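PDB 3Q1X: serine acetyltransferase from Entamoeba histolytica, which probably transfers an acetyl group from acetyl-CoA to the hydroxyl of L-serine, a step in cysteine biosynthesis. Local coordinates for residues T36-P47 with I61-Y71. Numbering follows the deposited sequence.
Sequences TELQKLRKIFFP and IASELTKLVDY
K40 NZ donates to E64 OE1 at 2.9 Å, a salt bridge that uses the syn lone pair of the carboxylate oxygen and ties together two roughly antiparallel helices of the mainly helical N-terminal part that precedes the left-handed beta helix. The axes of segments 36-45 and 61-71, the latter within helix 59-79, pass 9.1 Å apart, with 153° between their directions. The K40 chain, bent at chi2, crosses the E64 side chain at about a right angle. K43 NZ, 4.2 Å from E64 OE2, is a nearby opposite charge beyond salt-bridge distance, while the K43 CD methylene lies against the carboxylate carbon.

L68 meets the test of a knob into a hole: its side chain sits among E37, K40, L41 and I44. With CG anti to the backbone N (chi1 -175°), it sends CD1 against K40 CB and CD2 to within 3.5 Å of L41 CD2, a tight methyl contact. I44 CD1 lies 3.6 Å from L68 CD2 and also meets L65.

At the far end, E37 OE2, hydrogen-bonded to Y150, lies at the Y71 ring edge, whereas T36 CG2 makes a CH-pi contact over one face, 4.0 Å from the ring centroid and close to its normal.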
loop_
_atom_site.group_PDB
_atom_site.type_symbol
_atom_site.label_atom_id
_atom_site.label_comp_id
_atom_site.label_asym_id
_atom_site.label_seq_id
_atom_site.Cartn_x
_atom_site.Cartn_y
_atom_site.Cartn_z
ATOM N N THR A 36 10.526 -11.670 -5.523
ATOM C CA THR A 36 11.751 -12.466 -5.628
ATOM C C THR A 36 12.948 -11.872 -4.892
ATOM O O THR A 36 13.581 -12.569 -4.097
ATOM C CB THR A 36 12.119 -12.773 -7.097
ATOM O OG1 THR A 36 10.979 -13.313 -7.771
ATOM C CG2 THR A 36 13.259 -13.783 -7.168
ATOM N N GLU A 37 13.230 -10.590 -5.138
ATOM C CA GLU A 37 14.417 -9.935 -4.587
ATOM C C GLU A 37 14.423 -9.965 -3.058
ATOM O O GLU A 37 15.439 -10.291 -2.459
ATOM C CB GLU A 37 14.572 -8.503 -5.112
ATOM C CG GLU A 37 14.730 -8.387 -6.643
ATOM C CD GLU A 37 13.411 -8.217 -7.387
ATOM O OE1 GLU A 37 12.353 -8.684 -6.899
ATOM O OE2 GLU A 37 13.427 -7.604 -8.480
ATOM N N LEU A 38 13.279 -9.650 -2.446
ATOM C CA LEU A 38 13.129 -9.727 -0.993
ATOM C C LEU A 38 13.199 -11.165 -0.475
ATOM O O LEU A 38 13.899 -11.421 0.494
ATOM C CB LEU A 38 11.830 -9.058 -0.525
ATOM C CG LEU A 38 11.597 -8.915 0.989
ATOM C CD1 LEU A 38 12.705 -8.094 1.673
ATOM C CD2 LEU A 38 10.226 -8.298 1.253
ATOM N N GLN A 39 12.495 -12.083 -1.136
ATOM C CA GLN A 39 12.496 -13.506 -0.766
ATOM C C GLN A 39 13.927 -14.036 -0.657
ATOM O O GLN A 39 14.304 -14.643 0.349
ATOM C CB GLN A 39 11.685 -14.311 -1.794
ATOM C CG GLN A 39 11.543 -15.800 -1.491
ATOM C CD GLN A 39 10.466 -16.109 -0.469
ATOM O OE1 GLN A 39 9.827 -15.211 0.074
ATOM N NE2 GLN A 39 10.258 -17.390 -0.205
ATOM N N LYS A 40 14.720 -13.763 -1.690
ATOM C CA LYS A 40 16.102 -14.226 -1.770
ATOM C C LYS A 40 17.016 -13.532 -0.766
ATOM O O LYS A 40 17.771 -14.197 -0.067
ATOM C CB LYS A 40 16.640 -14.110 -3.203
ATOM C CG LYS A 40 16.045 -15.133 -4.183
ATOM C CD LYS A 40 15.873 -16.491 -3.513
ATOM C CE LYS A 40 15.352 -17.554 -4.461
ATOM N NZ LYS A 40 14.729 -18.655 -3.674
ATOM N N LEU A 41 16.929 -12.207 -0.675
ATOM C CA LEU A 41 17.814 -11.450 0.203
ATOM C C LEU A 41 17.539 -11.732 1.681
ATOM O O LEU A 41 18.466 -11.724 2.499
ATOM C CB LEU A 41 17.747 -9.951 -0.090
ATOM C CG LEU A 41 18.388 -9.429 -1.380
ATOM C CD1 LEU A 41 17.876 -8.039 -1.713
ATOM C CD2 LEU A 41 19.909 -9.426 -1.274
ATOM N N ARG A 42 16.272 -11.993 2.007
ATOM C CA ARG A 42 15.888 -12.415 3.363
ATOM C C ARG A 42 16.645 -13.690 3.781
ATOM O O ARG A 42 17.190 -13.760 4.882
ATOM C CB ARG A 42 14.353 -12.565 3.503
ATOM C CG ARG A 42 13.583 -11.228 3.349
ATOM C CD ARG A 42 12.289 -11.035 4.166
ATOM N NE ARG A 42 11.186 -11.906 3.778
ATOM C CZ ARG A 42 9.881 -11.693 4.000
ATOM N NH1 ARG A 42 9.406 -10.580 4.571
ATOM N NH2 ARG A 42 9.021 -12.612 3.612
ATOM N N LYS A 43 16.701 -14.672 2.879
ATOM C CA LYS A 43 17.369 -15.953 3.136
ATOM C C LYS A 43 18.879 -15.792 3.248
ATOM O O LYS A 43 19.518 -16.397 4.118
ATOM C CB LYS A 43 17.028 -16.979 2.047
ATOM C CG LYS A 43 15.610 -17.521 2.152
ATOM C CD LYS A 43 15.325 -18.624 1.146
ATOM C CE LYS A 43 14.045 -19.355 1.524
ATOM N NZ LYS A 43 13.436 -20.073 0.376
ATOM N N ILE A 44 19.436 -14.963 2.367
ATOM C CA ILE A 44 20.876 -14.718 2.292
ATOM C C ILE A 44 21.415 -14.006 3.535
ATOM O O ILE A 44 22.425 -14.422 4.112
ATOM C CB ILE A 44 21.216 -13.895 1.021
ATOM C CG1 ILE A 44 20.827 -14.680 -0.247
ATOM C CG2 ILE A 44 22.691 -13.489 1.006
ATOM C CD1 ILE A 44 20.779 -13.843 -1.524
ATOM N N PHE A 45 20.740 -12.931 3.938
ATOM C CA PHE A 45 21.185 -12.119 5.071
ATOM C C PHE A 45 20.776 -12.649 6.439
ATOM O O PHE A 45 21.531 -12.501 7.395
ATOM C CB PHE A 45 20.710 -10.669 4.929
ATOM C CG PHE A 45 21.414 -9.891 3.849
ATOM C CD1 PHE A 45 22.802 -9.938 3.713
ATOM C CD2 PHE A 45 20.684 -9.079 2.987
ATOM C CE1 PHE A 45 23.447 -9.203 2.708
ATOM C CE2 PHE A 45 21.315 -8.331 1.994
ATOM C CZ PHE A 45 22.699 -8.394 1.852
ATOM N N PHE A 46 19.584 -13.237 6.531
ATOM C CA PHE A 46 19.067 -13.747 7.808
ATOM C C PHE A 46 18.444 -15.140 7.677
ATOM O O PHE A 46 17.233 -15.313 7.893
ATOM C CB PHE A 46 18.078 -12.735 8.412
ATOM C CG PHE A 46 18.634 -11.340 8.514
ATOM C CD1 PHE A 46 19.507 -11.000 9.542
ATOM C CD2 PHE A 46 18.307 -10.375 7.565
ATOM C CE1 PHE A 46 20.042 -9.719 9.630
ATOM C CE2 PHE A 46 18.835 -9.087 7.644
ATOM C CZ PHE A 46 19.704 -8.757 8.676
ATOM N N PRO A 47 19.273 -16.151 7.329
ATOM C CA PRO A 47 18.765 -17.499 7.053
ATOM C C PRO A 47 18.000 -18.163 8.206
ATOM O O PRO A 47 17.104 -18.952 7.944
ATOM C CB PRO A 47 20.034 -18.298 6.741
ATOM C CG PRO A 47 21.161 -17.493 7.296
ATOM C CD PRO A 47 20.734 -16.077 7.140
ATOM N N ILE A 61 23.441 -21.007 1.397
ATOM C CA ILE A 61 23.582 -19.556 1.197
ATOM C C ILE A 61 24.071 -19.265 -0.228
ATOM O O ILE A 61 23.508 -18.403 -0.919
ATOM C CB ILE A 61 24.507 -18.875 2.251
ATOM C CG1 ILE A 61 23.860 -18.912 3.642
ATOM C CG2 ILE A 61 24.803 -17.421 1.854
ATOM C CD1 ILE A 61 24.696 -18.273 4.747
ATOM N N ALA A 62 25.100 -20.000 -0.660
ATOM C CA ALA A 62 25.610 -19.921 -2.026
ATOM C C ALA A 62 24.534 -20.223 -3.064
ATOM O O ALA A 62 24.425 -19.515 -4.061
ATOM C CB ALA A 62 26.808 -20.855 -2.215
ATOM N N SER A 63 23.756 -21.279 -2.818
ATOM C CA SER A 63 22.628 -21.664 -3.668
ATOM C C SER A 63 21.616 -20.527 -3.850
ATOM O O SER A 63 21.251 -20.192 -4.978
ATOM C CB SER A 63 21.940 -22.915 -3.102
ATOM O OG SER A 63 20.934 -23.398 -3.980
ATOM N N GLU A 64 21.183 -19.922 -2.744
ATOM C CA GLU A 64 20.246 -18.795 -2.813
ATOM C C GLU A 64 20.866 -17.568 -3.470
ATOM O O GLU A 64 20.210 -16.868 -4.253
ATOM C CB GLU A 64 19.713 -18.435 -1.421
ATOM C CG GLU A 64 19.016 -19.584 -0.679
ATOM C CD GLU A 64 17.714 -20.060 -1.322
ATOM O OE1 GLU A 64 17.149 -19.370 -2.200
ATOM O OE2 GLU A 64 17.250 -21.151 -0.930
ATOM N N LEU A 65 22.141 -17.323 -3.171
ATOM C CA LEU A 65 22.844 -16.187 -3.754
ATOM C C LEU A 65 22.928 -16.317 -5.277
ATOM O O LEU A 65 22.775 -15.325 -5.998
ATOM C CB LEU A 65 24.235 -16.025 -3.126
ATOM C CG LEU A 65 25.046 -14.803 -3.548
ATOM C CD1 LEU A 65 24.245 -13.521 -3.376
ATOM C CD2 LEU A 65 26.356 -14.732 -2.772
ATOM N N THR A 66 23.160 -17.543 -5.753
ATOM C CA THR A 66 23.185 -17.862 -7.185
ATOM C C THR A 66 21.829 -17.593 -7.841
ATOM O O THR A 66 21.768 -16.996 -8.920
ATOM C CB THR A 66 23.609 -19.341 -7.414
ATOM O OG1 THR A 66 24.909 -19.543 -6.846
ATOM C CG2 THR A 66 23.656 -19.696 -8.913
ATOM N N LYS A 67 20.752 -18.034 -7.191
ATOM C CA LYS A 67 19.404 -17.801 -7.711
ATOM C C LYS A 67 19.122 -16.310 -7.844
ATOM O O LYS A 67 18.587 -15.869 -8.865
ATOM C CB LYS A 67 18.337 -18.466 -6.839
ATOM C CG LYS A 67 18.330 -19.980 -6.907
ATOM C CD LYS A 67 16.977 -20.522 -6.453
ATOM C CE LYS A 67 17.110 -21.790 -5.617
ATOM N NZ LYS A 67 17.659 -22.942 -6.380
ATOM N N LEU A 68 19.493 -15.546 -6.819
ATOM C CA LEU A 68 19.366 -14.083 -6.847
ATOM C C LEU A 68 20.210 -13.434 -7.942
ATOM O O LEU A 68 19.716 -12.590 -8.691
ATOM C CB LEU A 68 19.722 -13.465 -5.491
ATOM C CG LEU A 68 19.498 -11.949 -5.367
ATOM C CD1 LEU A 68 18.023 -11.553 -5.494
ATOM C CD2 LEU A 68 20.090 -11.422 -4.087
ATOM N N VAL A 69 21.484 -13.820 -8.017
ATOM C CA VAL A 69 22.396 -13.305 -9.033
ATOM C C VAL A 69 21.863 -13.579 -10.443
ATOM O O VAL A 69 21.848 -12.691 -11.293
ATOM C CB VAL A 69 23.836 -13.882 -8.844
ATOM C CG1 VAL A 69 24.615 -13.892 -10.159
ATOM C CG2 VAL A 69 24.576 -13.090 -7.782
ATOM N N ASP A 70 21.410 -14.804 -10.683
ATOM C CA ASP A 70 20.895 -15.155 -12.005
ATOM C C ASP A 70 19.663 -14.322 -12.365
ATOM O O ASP A 70 19.528 -13.879 -13.508
ATOM C CB ASP A 70 20.609 -16.655 -12.107
ATOM C CG ASP A 70 21.883 -17.496 -12.204
ATOM O OD1 ASP A 70 22.943 -16.978 -12.624
ATOM O OD2 ASP A 70 21.818 -18.697 -11.871
ATOM N N TYR A 71 18.799 -14.078 -11.377
ATOM C CA TYR A 71 17.568 -13.311 -11.582
ATOM C C TYR A 71 17.855 -11.839 -11.893
ATOM O O TYR A 71 17.307 -11.290 -12.861
ATOM C CB TYR A 71 16.637 -13.450 -10.372
ATOM C CG TYR A 71 15.301 -12.744 -10.517
ATOM C CD1 TYR A 71 14.169 -13.427 -10.960
ATOM C CD2 TYR A 71 15.171 -11.393 -10.199
ATOM C CE1 TYR A 71 12.932 -12.774 -11.089
ATOM C CE2 TYR A 71 13.947 -10.731 -10.328
ATOM C CZ TYR A 71 12.836 -11.425 -10.773
ATOM O OH TYR A 71 11.630 -10.764 -10.896
#